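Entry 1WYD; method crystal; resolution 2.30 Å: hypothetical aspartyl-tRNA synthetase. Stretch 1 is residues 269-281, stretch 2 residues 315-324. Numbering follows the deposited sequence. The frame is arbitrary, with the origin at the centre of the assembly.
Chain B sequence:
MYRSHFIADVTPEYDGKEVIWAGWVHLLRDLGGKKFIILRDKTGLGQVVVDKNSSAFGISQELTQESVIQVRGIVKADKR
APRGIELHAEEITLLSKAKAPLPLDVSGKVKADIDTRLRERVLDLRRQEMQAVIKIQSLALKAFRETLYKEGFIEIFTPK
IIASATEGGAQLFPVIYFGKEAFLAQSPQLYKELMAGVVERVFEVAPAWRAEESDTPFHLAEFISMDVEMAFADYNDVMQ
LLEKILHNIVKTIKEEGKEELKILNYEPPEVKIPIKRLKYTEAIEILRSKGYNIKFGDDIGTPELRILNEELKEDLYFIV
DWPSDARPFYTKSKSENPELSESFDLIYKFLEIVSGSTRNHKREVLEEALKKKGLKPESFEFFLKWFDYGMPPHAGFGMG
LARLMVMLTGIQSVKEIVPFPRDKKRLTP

Stretch 1 269-281: PEVKIPIKRLKYT
Stretch 2, residues 315-324: DLYFIVDWPS

Two parallel β-strands, one ending at Lys-279, the other Leu-316 to Val-320, join the stretches; their axes approach to 4.8 Å, at 28° between N-to-C directions. The register pairs Arg-277 with Phe-318, Leu-278 with Ile-319 and Lys-279 with Val-320 (CA to CA 4.9, 5.2 and 5.0 Å). Extended torsions support this: phi/psi is -130/124 at Leu-278 and -102/104 at Ile-319.

Four backbone hydrogen bonds alternate in direction: Phe-318 N to Lys-276 O (3.0 Å, 158°), Leu-278 N to Phe-318 O (3.1 Å), Val-320 N to Leu-278 O (3.1 Å) and Tyr-280 N to Val-320 O (3.0 Å, 143°). The last reaches past the strand, where Lys-279 takes the N-cap position and Tyr-280 turns helical (-59/-46). Asp-321 takes a left-handed 55/52.

Water extends the polar network. One molecule accepts from Lys-276 N (3.0 Å) and donates to Leu-316 O (2.6 Å), bridging backbone atoms 4.1 Å apart. Another accepts from Arg-277 NH2 and donates to Asp-321 OD1, both at 2.6 Å; NH2 and OD1 themselves stand 4.6 Å apart, beyond a salt bridge. Val-320 CG1 lies over one guanidinium face of the exposed arginine.

Apolar side chains pack before the strand. Ile-275 (m, t) points toward stretch 2, its CG2 3.8 Å from Phe-318 CD1 and its CD1 4.1 Å from Leu-316 CD2. Leu-316 (t, p) also meets Val-271 (t), CD2 to CG2 4.1 Å. These branched aliphatics suit a buried patch.

Aromatic contacts close the far end. Buried Tyr-280 (t, chi2 92°) receives Pro-323 CD over its ring face, 3.4 Å from CD to the centroid of CG, CD1, CD2, CE1, CE2 and CZ. Its CD1 lies over Trp-322 at 3.4 Å from CE3, with planes at 40°. Trp-322 (m, chi2 73°) is anchored by NE1 donating to Ile-319 O (2.6 Å). Altogether 894 Å² is buried.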

# COMPACT_ATOMS: atom_id res chain seq x y z
N PRO B 269 11.08 -8.45 20.49
CA PRO B 269 11.64 -7.70 21.63
C PRO B 269 10.59 -6.79 22.27
O PRO B 269 9.59 -6.46 21.62
CB PRO B 269 12.74 -6.86 20.98
CG PRO B 269 12.37 -6.83 19.56
CD PRO B 269 11.82 -8.19 19.24
N GLU B 270 10.82 -6.41 23.53
CA GLU B 270 10.13 -5.27 24.13
C GLU B 270 10.65 -4.00 23.49
O GLU B 270 11.86 -3.85 23.25
CB GLU B 270 10.37 -5.22 25.66
N VAL B 271 9.72 -3.09 23.22
CA VAL B 271 10.03 -1.73 22.82
C VAL B 271 9.90 -0.86 24.07
O VAL B 271 8.79 -0.46 24.48
CB VAL B 271 9.11 -1.21 21.66
CG1 VAL B 271 9.44 0.25 21.33
CG2 VAL B 271 9.23 -2.09 20.39
N LYS B 272 11.06 -0.61 24.69
CA LYS B 272 11.17 0.27 25.84
C LYS B 272 11.29 1.70 25.31
O LYS B 272 11.96 1.92 24.29
CB LYS B 272 12.38 -0.12 26.71
N ILE B 273 10.61 2.64 25.95
CA ILE B 273 10.56 4.03 25.52
C ILE B 273 11.15 4.89 26.64
O ILE B 273 10.61 4.91 27.75
CB ILE B 273 9.08 4.46 25.22
CG1 ILE B 273 8.52 3.68 24.01
CG2 ILE B 273 8.96 5.98 25.02
CD1 ILE B 273 6.96 3.65 23.90
N PRO B 274 12.24 5.59 26.35
CA PRO B 274 12.79 5.68 24.99
C PRO B 274 13.68 4.50 24.63
O PRO B 274 14.19 3.80 25.52
CB PRO B 274 13.62 6.96 25.03
CG PRO B 274 14.05 7.10 26.48
CD PRO B 274 13.06 6.33 27.33
N ILE B 275 13.84 4.26 23.33
CA ILE B 275 14.82 3.32 22.85
C ILE B 275 16.20 3.94 23.12
O ILE B 275 16.37 5.14 22.98
CB ILE B 275 14.59 3.01 21.34
CG1 ILE B 275 13.40 2.07 21.18
CG2 ILE B 275 15.81 2.36 20.70
CD1 ILE B 275 12.67 2.21 19.83
N LYS B 276 17.17 3.12 23.52
CA LYS B 276 18.53 3.61 23.72
C LYS B 276 19.02 4.40 22.50
O LYS B 276 18.89 3.90 21.37
CB LYS B 276 19.45 2.42 24.02
CG LYS B 276 20.94 2.78 24.17
CD LYS B 276 21.34 2.98 25.64
CE LYS B 276 22.85 3.04 25.79
NZ LYS B 276 23.32 4.45 25.75
N ARG B 277 19.54 5.62 22.71
CA ARG B 277 20.26 6.37 21.66
C ARG B 277 21.74 6.33 21.90
O ARG B 277 22.21 6.53 23.02
CB ARG B 277 19.85 7.84 21.49
CG ARG B 277 18.79 8.37 22.43
CD ARG B 277 18.17 9.71 22.01
NE ARG B 277 19.09 10.66 21.37
CZ ARG B 277 18.72 11.55 20.42
NH1 ARG B 277 17.45 11.60 20.02
NH2 ARG B 277 19.60 12.39 19.88
N LEU B 278 22.49 6.07 20.84
CA LEU B 278 23.91 6.03 20.89
C LEU B 278 24.38 6.92 19.77
O LEU B 278 23.97 6.71 18.61
CB LEU B 278 24.35 4.60 20.65
CG LEU B 278 25.82 4.25 20.65
CD1 LEU B 278 26.33 4.29 22.06
CD2 LEU B 278 26.00 2.89 20.07
N LYS B 279 25.20 7.92 20.09
CA LYS B 279 25.77 8.79 19.07
C LYS B 279 26.75 7.99 18.27
O LYS B 279 27.35 7.06 18.79
CB LYS B 279 26.48 10.01 19.67
CG LYS B 279 25.68 10.79 20.72
CD LYS B 279 26.56 11.78 21.45
CE LYS B 279 25.89 13.13 21.58
NZ LYS B 279 25.04 13.21 22.81
N TYR B 280 26.89 8.34 16.99
CA TYR B 280 27.81 7.67 16.08
C TYR B 280 29.25 7.79 16.63
O TYR B 280 29.98 6.82 16.67
CB TYR B 280 27.68 8.29 14.70
CG TYR B 280 28.87 8.08 13.79
CD1 TYR B 280 28.92 7.01 12.94
CD2 TYR B 280 29.95 8.97 13.77
CE1 TYR B 280 29.99 6.81 12.09
CE2 TYR B 280 31.03 8.77 12.93
CZ TYR B 280 31.03 7.68 12.09
OH TYR B 280 32.07 7.41 11.24
N THR B 281 29.60 9.01 17.05
CA THR B 281 30.86 9.35 17.74
C THR B 281 31.27 8.33 18.81
O THR B 281 32.41 7.85 18.85
CB THR B 281 30.74 10.79 18.36
OG1 THR B 281 30.56 11.76 17.32
CG2 THR B 281 32.04 11.24 19.01
N ASP B 315 19.17 -4.93 22.21
CA ASP B 315 18.91 -5.42 20.85
C ASP B 315 18.37 -4.31 19.95
O ASP B 315 18.42 -4.40 18.74
CB ASP B 315 17.89 -6.56 20.89
CG ASP B 315 18.49 -7.87 21.38
OD1 ASP B 315 17.73 -8.85 21.53
OD2 ASP B 315 19.72 -8.02 21.64
N LEU B 316 17.85 -3.26 20.57
CA LEU B 316 17.11 -2.25 19.84
C LEU B 316 17.59 -0.87 20.24
O LEU B 316 17.30 -0.39 21.35
CB LEU B 316 15.61 -2.44 20.10
CG LEU B 316 14.61 -1.81 19.16
CD1 LEU B 316 14.63 -2.49 17.80
CD2 LEU B 316 13.24 -1.84 19.81
N TYR B 317 18.35 -0.26 19.34
CA TYR B 317 18.94 1.02 19.59
C TYR B 317 19.01 1.87 18.31
O TYR B 317 19.11 1.34 17.19
CB TYR B 317 20.33 0.80 20.20
CG TYR B 317 21.26 -0.03 19.36
CD1 TYR B 317 22.26 0.56 18.62
CD2 TYR B 317 21.13 -1.40 19.30
CE1 TYR B 317 23.12 -0.19 17.82
CE2 TYR B 317 21.97 -2.17 18.52
CZ TYR B 317 22.98 -1.56 17.77
OH TYR B 317 23.83 -2.32 16.97
N PHE B 318 18.95 3.19 18.47
CA PHE B 318 19.21 4.12 17.38
C PHE B 318 20.70 4.47 17.33
O PHE B 318 21.31 4.71 18.36
CB PHE B 318 18.50 5.46 17.64
CG PHE B 318 17.00 5.43 17.51
CD1 PHE B 318 16.20 5.57 18.62
CD2 PHE B 318 16.39 5.37 16.25
CE1 PHE B 318 14.80 5.59 18.50
CE2 PHE B 318 14.99 5.40 16.11
CZ PHE B 318 14.21 5.50 17.24
N ILE B 319 21.28 4.53 16.13
CA ILE B 319 22.53 5.26 15.95
C ILE B 319 22.27 6.64 15.30
O ILE B 319 22.06 6.75 14.08
CB ILE B 319 23.56 4.50 15.14
CG1 ILE B 319 23.85 3.14 15.76
CG2 ILE B 319 24.85 5.31 15.12
CD1 ILE B 319 24.96 2.39 15.02
N VAL B 320 22.34 7.67 16.15
CA VAL B 320 22.03 9.06 15.80
C VAL B 320 23.26 9.93 15.48
O VAL B 320 24.41 9.55 15.74
CB VAL B 320 21.20 9.73 16.93
CG1 VAL B 320 19.97 8.91 17.26
CG2 VAL B 320 22.02 9.94 18.16
N ASP B 321 23.01 11.10 14.92
CA ASP B 321 24.04 12.08 14.67
C ASP B 321 25.25 11.55 13.83
O ASP B 321 26.40 11.74 14.23
CB ASP B 321 24.50 12.75 16.00
CG ASP B 321 23.34 13.46 16.75
OD1 ASP B 321 23.49 13.83 17.93
OD2 ASP B 321 22.23 13.70 16.23
N TRP B 322 24.99 10.94 12.67
CA TRP B 322 26.09 10.56 11.74
C TRP B 322 26.89 11.75 11.13
O TRP B 322 26.40 12.89 11.14
CB TRP B 322 25.55 9.65 10.61
CG TRP B 322 25.02 8.31 11.09
CD1 TRP B 322 23.87 8.09 11.77
CD2 TRP B 322 25.63 7.02 10.92
NE1 TRP B 322 23.72 6.76 12.04
CE2 TRP B 322 24.79 6.07 11.53
CE3 TRP B 322 26.82 6.57 10.30
CZ2 TRP B 322 25.07 4.70 11.56
CZ3 TRP B 322 27.11 5.20 10.32
CH2 TRP B 322 26.23 4.28 10.95
N PRO B 323 28.10 11.52 10.60
CA PRO B 323 28.79 12.55 9.80
C PRO B 323 27.99 12.99 8.57
O PRO B 323 27.44 12.14 7.84
CB PRO B 323 30.09 11.88 9.35
CG PRO B 323 29.94 10.44 9.70
CD PRO B 323 28.94 10.32 10.77
N SER B 324 27.94 14.30 8.37
CA SER B 324 27.21 14.92 7.27
C SER B 324 27.73 14.39 5.96
O SER B 324 27.00 14.28 4.98
CB SER B 324 27.42 16.43 7.28
OG SER B 324 27.18 16.95 8.58
O HOH W 1 16.54 0.23 23.72
O HOH W 2 22.01 13.37 19.96
O HOH W 3 28.07 11.35 16.71